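Glucuronan lyase A (Trichoderma reesei, PDB 2ZZJ) is an endo-acting beta-1,4-glucuronan lyase, which probably cleaves its polyglucuronate substrate by beta-elimination, and binds a calcium ion. Local coordinates at residues Leu38-Gln42 against His53-Asp57; Phe72-Glu78 against Ala148-Val154; Phe195-Leu199 against Gln218-Val224. All coordinates share one frame; numbering follows the deposited sequence.

Contact 1 (Leu38-Gln42 against His53-Asp57)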
loop_
_atom_site.group_PDB
_atom_site.type_symbol
_atom_site.label_atom_id
_atom_site.label_comp_id
_atom_site.label_asym_id
_atom_site.label_seq_id
_atom_site.Cartn_x
_atom_site.Cartn_y
_atom_site.Cartn_z
ATOM N N LEU A 38 -9.108 7.785 9.167
ATOM C CA LEU A 38 -8.082 8.697 8.693
ATOM C C LEU A 38 -8.413 9.154 7.307
ATOM O O LEU A 38 -8.852 8.343 6.501
ATOM C CB LEU A 38 -6.716 8.021 8.683
ATOM C CG LEU A 38 -6.189 7.639 10.068
ATOM C CD1 LEU A 38 -4.874 6.850 9.964
ATOM C CD2 LEU A 38 -5.984 8.888 10.955
ATOM N N LYS A 39 -8.223 10.448 7.043
ATOM C CA LYS A 39 -8.412 11.011 5.702
ATOM C C LYS A 39 -7.053 11.445 5.166
ATOM O O LYS A 39 -6.342 12.214 5.823
ATOM C CB LYS A 39 -9.362 12.211 5.744
ATOM C CG LYS A 39 -9.608 12.825 4.366
ATOM C CD LYS A 39 -10.619 13.969 4.417
ATOM C CE LYS A 39 -10.082 15.127 5.262
ATOM N NZ LYS A 39 -10.899 16.362 4.923
ATOM N N MET A 40 -6.671 10.941 3.991
ATOM C CA MET A 40 -5.425 11.332 3.337
ATOM C C MET A 40 -5.789 12.149 2.104
ATOM O O MET A 40 -6.667 11.741 1.332
ATOM C CB MET A 40 -4.614 10.110 2.872
ATOM C CG MET A 40 -3.800 9.401 3.972
ATOM S SD MET A 40 -4.820 8.874 5.326
ATOM C CE MET A 40 -3.728 7.627 6.021
ATOM N N THR A 41 -5.135 13.290 1.924
ATOM C CA THR A 41 -5.333 14.091 0.688
ATOM C C THR A 41 -4.006 14.455 0.045
ATOM O O THR A 41 -2.950 14.548 0.734
ATOM C CB THR A 41 -6.202 15.366 0.918
ATOM O OG1 THR A 41 -5.395 16.430 1.452
ATOM C CG2 THR A 41 -7.368 15.064 1.839
ATOM N N GLN A 42 -4.039 14.628 -1.273
ATOM C CA GLN A 42 -2.892 15.163 -2.003
ATOM C C GLN A 42 -3.368 16.165 -3.053
ATOM O O GLN A 42 -4.486 16.054 -3.567
ATOM C CB GLN A 42 -2.064 14.062 -2.674
ATOM C CG GLN A 42 -0.945 13.494 -1.770
ATOM C CD GLN A 42 0.135 14.568 -1.526
ATOM O OE1 GLN A 42 0.229 15.538 -2.294
ATOM N NE2 GLN A 42 0.933 14.406 -0.463
ATOM N N HIS A 53 3.445 11.920 -1.344
ATOM C CA HIS A 53 3.046 10.892 -0.363
ATOM C C HIS A 53 2.225 11.517 0.745
ATOM O O HIS A 53 2.662 12.478 1.394
ATOM C CB HIS A 53 4.266 10.315 0.351
ATOM C CG HIS A 53 5.205 9.549 -0.508
ATOM N ND1 HIS A 53 6.259 10.145 -1.171
ATOM C CD2 HIS A 53 5.325 8.219 -0.728
ATOM C CE1 HIS A 53 6.968 9.220 -1.782
ATOM N NE2 HIS A 53 6.427 8.041 -1.528
ATOM N N SER A 54 1.051 10.958 1.010
ATOM C CA SER A 54 0.332 11.253 2.266
ATOM C C SER A 54 0.071 9.890 2.925
ATOM O O SER A 54 -0.872 9.197 2.553
ATOM C CB SER A 54 -0.977 11.990 2.010
ATOM O OG SER A 54 -0.769 13.339 1.646
ATOM N N GLU A 55 0.923 9.490 3.871
ATOM C CA GLU A 55 0.960 8.102 4.359
ATOM C C GLU A 55 1.167 8.052 5.881
ATOM O O GLU A 55 1.644 9.036 6.492
ATOM C CB GLU A 55 2.127 7.317 3.706
ATOM C CG GLU A 55 1.944 6.983 2.202
ATOM C CD GLU A 55 3.192 6.390 1.572
ATOM O OE1 GLU A 55 4.327 6.815 1.944
ATOM O OE2 GLU A 55 3.051 5.488 0.711
ATOM N N VAL A 56 0.778 6.924 6.473
ATOM C CA VAL A 56 1.153 6.613 7.843
ATOM C C VAL A 56 1.934 5.319 7.818
ATOM O O VAL A 56 1.646 4.431 7.005
ATOM C CB VAL A 56 -0.046 6.517 8.773
ATOM C CG1 VAL A 56 -0.668 7.917 8.935
ATOM C CG2 VAL A 56 -1.116 5.485 8.203
ATOM N N ASP A 57 2.972 5.227 8.670
ATOM C CA ASP A 57 3.942 4.126 8.561
ATOM C C ASP A 57 3.836 3.232 9.779
ATOM O O ASP A 57 3.775 3.728 10.926
ATOM C CB ASP A 57 5.409 4.603 8.528
ATOM C CG ASP A 57 5.757 5.466 7.322
ATOM O OD1 ASP A 57 4.891 5.668 6.445
ATOM O OD2 ASP A 57 6.923 5.996 7.309
#

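Contact 2 (Phe72-Glu78 against Ala148-Val154)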
loop_
_atom_site.group_PDB
_atom_site.type_symbol
_atom_site.label_atom_id
_atom_site.label_comp_id
_atom_site.label_asym_id
_atom_site.label_seq_id
_atom_site.Cartn_x
_atom_site.Cartn_y
_atom_site.Cartn_z
ATOM N N PHE A 72 -6.859 -3.895 5.726
ATOM C CA PHE A 72 -7.236 -2.476 5.920
ATOM C C PHE A 72 -8.498 -2.178 5.174
ATOM O O PHE A 72 -8.863 -2.911 4.216
ATOM C CB PHE A 72 -6.146 -1.502 5.516
ATOM C CG PHE A 72 -5.740 -1.595 4.058
ATOM C CD1 PHE A 72 -6.227 -0.673 3.140
ATOM C CD2 PHE A 72 -4.868 -2.602 3.627
ATOM C CE1 PHE A 72 -5.844 -0.741 1.766
ATOM C CE2 PHE A 72 -4.485 -2.690 2.277
ATOM C CZ PHE A 72 -4.978 -1.765 1.351
ATOM N N ALA A 73 -9.193 -1.137 5.634
ATOM C CA ALA A 73 -10.311 -0.650 4.849
ATOM C C ALA A 73 -9.904 0.658 4.186
ATOM O O ALA A 73 -9.158 1.446 4.771
ATOM C CB ALA A 73 -11.536 -0.437 5.737
ATOM N N PHE A 74 -10.389 0.903 2.982
ATOM C CA PHE A 74 -10.152 2.196 2.302
ATOM C C PHE A 74 -11.369 2.622 1.495
ATOM O O PHE A 74 -12.223 1.799 1.172
ATOM C CB PHE A 74 -8.895 2.163 1.413
ATOM C CG PHE A 74 -9.121 1.501 0.074
ATOM C CD1 PHE A 74 -9.447 2.263 -1.045
ATOM C CD2 PHE A 74 -9.074 0.096 -0.036
ATOM C CE1 PHE A 74 -9.686 1.644 -2.310
ATOM C CE2 PHE A 74 -9.326 -0.548 -1.300
ATOM C CZ PHE A 74 -9.628 0.240 -2.412
ATOM N N ARG A 75 -11.419 3.912 1.171
ATOM C CA ARG A 75 -12.557 4.501 0.505
ATOM C C ARG A 75 -12.054 5.636 -0.369
ATOM O O ARG A 75 -11.343 6.524 0.103
ATOM C CB ARG A 75 -13.515 5.053 1.556
ATOM C CG ARG A 75 -14.768 5.705 0.960
ATOM C CD ARG A 75 -15.507 6.411 2.074
ATOM N NE ARG A 75 -16.787 6.967 1.632
ATOM C CZ ARG A 75 -16.925 8.174 1.098
ATOM N NH1 ARG A 75 -15.876 8.940 0.911
ATOM N NH2 ARG A 75 -18.133 8.622 0.754
ATOM N N LEU A 76 -12.410 5.600 -1.656
ATOM C CA LEU A 76 -12.145 6.748 -2.510
ATOM C C LEU A 76 -13.268 7.756 -2.340
ATOM O O LEU A 76 -14.415 7.379 -2.060
ATOM C CB LEU A 76 -12.116 6.342 -3.968
ATOM C CG LEU A 76 -11.205 5.168 -4.355
ATOM C CD1 LEU A 76 -11.322 4.820 -5.848
ATOM C CD2 LEU A 76 -9.752 5.481 -3.987
ATOM N N SER A 77 -12.970 9.030 -2.570
ATOM C CA SER A 77 -14.037 10.053 -2.590
ATOM C C SER A 77 -15.177 9.631 -3.534
ATOM O O SER A 77 -14.975 8.982 -4.548
ATOM C CB SER A 77 -13.505 11.411 -3.040
ATOM O OG SER A 77 -13.099 11.302 -4.394
ATOM N N GLU A 78 -16.387 9.990 -3.157
ATOM C CA GLU A 78 -17.516 9.677 -4.030
ATOM C C GLU A 78 -17.349 10.261 -5.455
ATOM O O GLU A 78 -17.764 9.649 -6.438
ATOM C CB GLU A 78 -18.783 10.184 -3.388
ATOM C CG GLU A 78 -19.907 10.137 -4.411
ATOM C CD GLU A 78 -21.236 10.501 -3.845
ATOM O OE1 GLU A 78 -22.198 9.951 -4.409
ATOM O OE2 GLU A 78 -21.319 11.304 -2.866
ATOM N N ALA A 148 -16.201 4.036 -6.362
ATOM C CA ALA A 148 -15.954 5.236 -5.574
ATOM C C ALA A 148 -17.005 5.437 -4.484
ATOM O O ALA A 148 -18.148 4.962 -4.608
ATOM C CB ALA A 148 -15.903 6.480 -6.509
ATOM N N GLY A 149 -16.646 6.164 -3.426
ATOM C CA GLY A 149 -17.595 6.544 -2.384
ATOM C C GLY A 149 -18.112 5.420 -1.505
ATOM O O GLY A 149 -19.077 5.630 -0.749
ATOM N N ALA A 150 -17.425 4.273 -1.537
ATOM C CA ALA A 150 -17.780 3.109 -0.741
ATOM C C ALA A 150 -16.551 2.536 -0.023
ATOM O O ALA A 150 -15.487 2.425 -0.635
ATOM C CB ALA A 150 -18.378 2.029 -1.662
ATOM N N TRP A 151 -16.725 2.103 1.226
ATOM C CA TRP A 151 -15.627 1.422 1.956
ATOM C C TRP A 151 -15.351 0.057 1.354
ATOM O O TRP A 151 -16.273 -0.796 1.233
ATOM C CB TRP A 151 -15.959 1.258 3.435
ATOM C CG TRP A 151 -15.822 2.541 4.191
ATOM C CD1 TRP A 151 -16.821 3.412 4.563
ATOM C CD2 TRP A 151 -14.602 3.106 4.635
ATOM N NE1 TRP A 151 -16.279 4.477 5.239
ATOM C CE2 TRP A 151 -14.913 4.311 5.300
ATOM C CE3 TRP A 151 -13.254 2.712 4.526
ATOM C CZ2 TRP A 151 -13.927 5.126 5.863
ATOM C CZ3 TRP A 151 -12.283 3.508 5.088
ATOM C CH2 TRP A 151 -12.624 4.712 5.750
ATOM N N HIS A 152 -14.100 -0.172 0.989
ATOM C CA HIS A 152 -13.627 -1.480 0.535
ATOM C C HIS A 152 -12.658 -2.074 1.544
ATOM O O HIS A 152 -12.056 -1.344 2.290
ATOM C CB HIS A 152 -12.942 -1.340 -0.816
ATOM C CG HIS A 152 -13.866 -0.821 -1.872
ATOM N ND1 HIS A 152 -14.973 -1.533 -2.305
ATOM C CD2 HIS A 152 -13.858 0.337 -2.574
ATOM C CE1 HIS A 152 -15.608 -0.824 -3.225
ATOM N NE2 HIS A 152 -14.940 0.304 -3.429
ATOM N N ARG A 153 -12.552 -3.400 1.569
ATOM C CA ARG A 153 -11.819 -4.088 2.587
ATOM C C ARG A 153 -10.869 -5.040 1.913
ATOM O O ARG A 153 -11.293 -5.902 1.118
ATOM C CB ARG A 153 -12.779 -4.876 3.521
ATOM C CG ARG A 153 -13.753 -3.988 4.337
ATOM C CD ARG A 153 -15.057 -3.652 3.577
ATOM N NE ARG A 153 -15.843 -4.839 3.219
ATOM C CZ ARG A 153 -16.733 -4.863 2.215
ATOM N NH1 ARG A 153 -16.941 -3.771 1.462
ATOM N NH2 ARG A 153 -17.402 -5.981 1.946
ATOM N N VAL A 154 -9.587 -4.912 2.261
ATOM C CA VAL A 154 -8.509 -5.632 1.586
ATOM C C VAL A 154 -7.833 -6.498 2.634
ATOM O O VAL A 154 -7.548 -6.020 3.754
ATOM C CB VAL A 154 -7.444 -4.663 0.970
ATOM C CG1 VAL A 154 -6.238 -5.441 0.411
ATOM C CG2 VAL A 154 -8.060 -3.776 -0.126
HETATM O O HOH W 1 -19.111 5.421 2.484
HETATM O O HOH W 2 -20.649 7.244 1.062
HETATM O O HOH W 3 -14.247 3.672 -2.626
#

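Contact 3 (Phe195-Leu199 against Gln218-Val224). With CA (calcium ion), chain B.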
loop_
_atom_site.group_PDB
_atom_site.type_symbol
_atom_site.label_atom_id
_atom_site.label_comp_id
_atom_site.label_asym_id
_atom_site.label_seq_id
_atom_site.Cartn_x
_atom_site.Cartn_y
_atom_site.Cartn_z
ATOM N N PHE A 195 5.324 -1.238 6.532
ATOM C CA PHE A 195 4.013 -1.367 5.899
ATOM C C PHE A 195 3.409 0.022 6.003
ATOM O O PHE A 195 3.211 0.547 7.115
ATOM C CB PHE A 195 3.175 -2.390 6.650
ATOM C CG PHE A 195 1.759 -2.494 6.156
ATOM C CD1 PHE A 195 1.476 -2.496 4.783
ATOM C CD2 PHE A 195 0.703 -2.574 7.075
ATOM C CE1 PHE A 195 0.146 -2.609 4.304
ATOM C CE2 PHE A 195 -0.656 -2.683 6.609
ATOM C CZ PHE A 195 -0.920 -2.695 5.241
ATOM N N ARG A 196 3.159 0.643 4.853
ATOM C CA ARG A 196 2.558 1.963 4.831
ATOM C C ARG A 196 1.166 1.906 4.213
ATOM O O ARG A 196 0.937 1.171 3.216
ATOM C CB ARG A 196 3.385 2.921 3.990
ATOM C CG ARG A 196 4.834 3.044 4.438
ATOM C CD ARG A 196 5.446 4.134 3.632
ATOM N NE ARG A 196 6.856 4.310 3.963
ATOM C CZ ARG A 196 7.670 5.096 3.267
ATOM N NH1 ARG A 196 7.209 5.783 2.207
ATOM N NH2 ARG A 196 8.945 5.178 3.625
ATOM N N VAL A 197 0.246 2.681 4.787
ATOM C CA VAL A 197 -1.025 2.910 4.088
ATOM C C VAL A 197 -1.195 4.403 3.827
ATOM O O VAL A 197 -0.830 5.253 4.667
ATOM C CB VAL A 197 -2.291 2.252 4.772
ATOM C CG1 VAL A 197 -2.127 0.724 4.937
ATOM C CG2 VAL A 197 -2.667 2.959 6.090
ATOM N N GLY A 198 -1.739 4.745 2.666
ATOM C CA GLY A 198 -1.971 6.145 2.374
ATOM C C GLY A 198 -1.916 6.474 0.900
ATOM O O GLY A 198 -1.479 5.654 0.079
ATOM N N LEU A 199 -2.349 7.693 0.595
ATOM C CA LEU A 199 -2.448 8.138 -0.802
ATOM C C LEU A 199 -1.069 8.600 -1.242
ATOM O O LEU A 199 -0.525 9.584 -0.694
ATOM C CB LEU A 199 -3.461 9.283 -0.907
ATOM C CG LEU A 199 -3.555 9.943 -2.306
ATOM C CD1 LEU A 199 -3.919 8.910 -3.430
ATOM C CD2 LEU A 199 -4.580 11.029 -2.221
ATOM N N GLN A 218 -8.651 12.554 -2.618
ATOM C CA GLN A 218 -8.956 12.164 -1.224
ATOM C C GLN A 218 -9.244 10.669 -1.084
ATOM O O GLN A 218 -10.045 10.107 -1.847
ATOM C CB GLN A 218 -10.166 12.914 -0.683
ATOM C CG GLN A 218 -10.160 14.439 -0.949
ATOM C CD GLN A 218 -11.446 15.047 -0.546
ATOM O OE1 GLN A 218 -12.321 15.298 -1.381
ATOM N NE2 GLN A 218 -11.591 15.279 0.740
ATOM N N VAL A 219 -8.611 10.041 -0.089
ATOM C CA VAL A 219 -8.813 8.613 0.205
ATOM C C VAL A 219 -8.872 8.487 1.736
ATOM O O VAL A 219 -8.056 9.126 2.430
ATOM C CB VAL A 219 -7.680 7.724 -0.354
ATOM C CG1 VAL A 219 -7.998 6.203 -0.011
ATOM C CG2 VAL A 219 -7.516 7.926 -1.882
ATOM N N TRP A 220 -9.838 7.729 2.250
ATOM C CA TRP A 220 -9.995 7.482 3.681
ATOM C C TRP A 220 -9.505 6.066 4.005
ATOM O O TRP A 220 -9.548 5.187 3.123
ATOM C CB TRP A 220 -11.454 7.605 4.093
ATOM C CG TRP A 220 -11.995 9.004 4.060
ATOM C CD1 TRP A 220 -12.266 9.814 5.140
ATOM C CD2 TRP A 220 -12.306 9.768 2.905
ATOM N NE1 TRP A 220 -12.769 11.046 4.709
ATOM C CE2 TRP A 220 -12.795 11.030 3.342
ATOM C CE3 TRP A 220 -12.226 9.516 1.534
ATOM C CZ2 TRP A 220 -13.177 12.023 2.452
ATOM C CZ3 TRP A 220 -12.648 10.516 0.644
ATOM C CH2 TRP A 220 -13.106 11.742 1.108
ATOM N N TYR A 221 -9.045 5.854 5.247
ATOM C CA TYR A 221 -8.576 4.553 5.703
ATOM C C TYR A 221 -9.110 4.270 7.087
ATOM O O TYR A 221 -9.356 5.203 7.873
ATOM C CB TYR A 221 -7.049 4.543 5.799
ATOM C CG TYR A 221 -6.362 4.603 4.468
ATOM C CD1 TYR A 221 -5.949 3.421 3.837
ATOM C CD2 TYR A 221 -6.140 5.808 3.833
ATOM C CE1 TYR A 221 -5.293 3.457 2.567
ATOM C CE2 TYR A 221 -5.501 5.866 2.558
ATOM C CZ TYR A 221 -5.077 4.693 1.965
ATOM O OH TYR A 221 -4.413 4.801 0.764
ATOM N N ASP A 222 -9.206 2.998 7.415
ATOM C CA ASP A 222 -9.631 2.595 8.753
ATOM C C ASP A 222 -9.268 1.136 8.990
ATOM O O ASP A 222 -8.992 0.401 8.040
ATOM C CB ASP A 222 -11.150 2.786 8.844
ATOM C CG ASP A 222 -11.655 2.915 10.291
ATOM O OD1 ASP A 222 -10.852 2.769 11.257
ATOM O OD2 ASP A 222 -12.864 3.152 10.428
ATOM N N GLU A 223 -9.331 0.714 10.259
ATOM C CA GLU A 223 -9.316 -0.667 10.616
ATOM C C GLU A 223 -8.113 -1.409 9.971
ATOM O O GLU A 223 -8.298 -2.351 9.197
ATOM C CB GLU A 223 -10.689 -1.300 10.222
ATOM C CG GLU A 223 -11.050 -2.568 10.939
ATOM C CD GLU A 223 -11.339 -2.384 12.457
ATOM O OE1 GLU A 223 -11.638 -3.439 13.057
ATOM O OE2 GLU A 223 -11.244 -1.256 13.034
ATOM N N VAL A 224 -6.900 -0.959 10.291
ATOM C CA VAL A 224 -5.679 -1.565 9.754
ATOM C C VAL A 224 -5.126 -2.535 10.782
ATOM O O VAL A 224 -5.135 -2.228 11.995
ATOM C CB VAL A 224 -4.595 -0.488 9.434
ATOM C CG1 VAL A 224 -3.390 -1.126 8.688
ATOM C CG2 VAL A 224 -5.186 0.673 8.583
HETATM CA CA CA B . -12.466 3.386 12.985
HETATM O O HOH W 4 -12.316 1.094 13.713
HETATM O O HOH W 5 -12.616 4.230 15.318
#

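Contact 1 (Leu38-Gln42 against His53-Asp57)
Met-40 lies across the backbone of Ser-54 and reaches on to Val-56, so that one flexible side chain spans two residues of the opposing strand. Its CG rests 3.3 Å from Ser-54 O, and a bend at chi2 (57°) then swings the sulfur and methyl away from that carbonyl toward the valine. There Met-40 CE meets Val-56 CG2 at 4.0 Å, the two side chains crossing at about a right angle. Leu-38 adds a looser apolar touch beyond it, with its CD1 4.4 Å from Val-56 CG2.

At the other end the chemistry turns polar. Ser-54 OG donates to Thr-41 O over 2.7 Å, approaching from 33° out of the carbonyl plane. With chi1 at -74°, the hydroxyl sits beside its own backbone N and opposite its carbonyl carbon, which turns it toward strand 38-42. The same oxygen accepts a weak, bent bond from Gln-42 NE2 at 2.9 Å. That amide nitrogen is also hydrogen-bonded to Glu-19 O.

The two strands, antiparallel at 151°, belong to different sheets of the jelly roll, so this is a place where the sheets of a sandwich close on each other. No backbone ladder joins them here: Met-40 pairs instead with Val-219 of strand 216-227, and its side chain packs on Tyr-221 of that strand. The buried junction thus illustrates how sheets can be joined by side chains: the thioether and methyl groups fill the interior by shape, whereas a buried serine hydroxyl gives one firm bond, to Thr-41 O, and receives a weak one from Gln-42.

Contact 2 (Phe72-Glu78 against Ala148-Val154)
Phe-72 and Phe-74 pair with Val-154 and His-152 in an antiparallel ladder within one sheet of the beta-jelly roll. Both are hydrogen-bonded pairs, each with two backbone bonds; the straightest, His-152 N to Phe-74 O, measures 2.7 Å with an N-H...O angle of 175°. Between them Ala-73 faces Arg-153 as a non-hydrogen-bonded pair. Past the ladder, Gly-149 N still reaches Leu-76 O at 2.9 Å.

Apolar and CH-pi contacts form a second group. On the sheet face that carries Phe-72, Phe-74 and Val-154, Val-154 CB sits over the Phe-72 ring, 4.0 Å from its centroid, while Val-154 CG2 approaches the edge of the Phe-74 ring. Separately, Arg-75 CB lies 3.8 Å from the centroid of the Trp-151 six-membered ring, and the extended arginine chain, its CG opposite the backbone N (chi1 -180°), crosses the indole at about a right angle. Trp-220 adds a cation-pi contact to Arg-75.

Polar contacts gather at the guanidinium, where Arg-75 NH1 binds a citrate, probably from the crystallisation liquor. A leucine in place of Arg-75 would keep CB over the ring but would probably leave Trp-220 without its cation and Gly-149 O without its water-bridged partner. Two waters in the guanidinium plane make that link: one joins Arg-75 NE to Gly-149 O, and the other takes a 2.9 Å bond from Arg-75 NH2 before donating to Gly-149 O.

Contact 3 (Phe195-Leu199 against Gln218-Val224)
The Tyr-221 ring has Val-197 C over one face, toward the rim, while the valine side chain runs antiparallel alongside the ring and brings Val-197 CB to 3.9 Å from Tyr-221 CE1. At the end of the ring, Tyr-221 CE2 comes within 3.5 Å of Gly-198 CA. The second flat group, Phe-195, meets Val-224 at a slant, CE2 to CG1 at 3.8 Å; it is stacked with Phe-92 of its own sheet. Apolar contacts continue along the interface, where Leu-199 CD1 touches Val-219 CG2 at 4.0 Å.

These side chains span the space between the two sheets of the jelly roll, the strand axes being more than 10 Å apart. At Gly-198 the chain turns a corner, with backbone angles at which a CB would collide with the carbonyl O of Val-197. The phenol oxygen of Tyr-221 passes this corner to hydrogen-bond Ile-89 O in strand 86-95.

Asp-222 instead serves the calcium site with both carboxylate oxygens, OD1 at 2.4 Å and OD2 at 2.6 Å from the metal. Carbonyls of Asp-7, Lys-33 and Ser-36 and two waters complete the shell, one water donating to OE2 of Glu-223, which with Val-224 forms a G1 beta bulge. One strand therefore keeps its two chemistries apart: hydrocarbon and phenol fill the core, and carboxylate oxygens hold a cation that also binds carbonyls from parts of the chain far away in sequence.

Followed from the N terminus, the contacts come in series, none nested in or crossing another. Contact 1 closes a short connection of ten residues, by which the chain passes from one sheet to the other; contact 2 closes a far longer excursion of 69 residues, and contact 3 one of 18 that includes helix 202-207. Contacts 1 and 3 both span the sandwich and touch: 38-42 pairs with 218-224 in one sheet, and 53-57 with 195-199 in the other. Contact 2 stays within one sheet and meets contact 3 on the far flank of 218-224, making strand 216-227 the shared neighbour of 37-43 and 66-76.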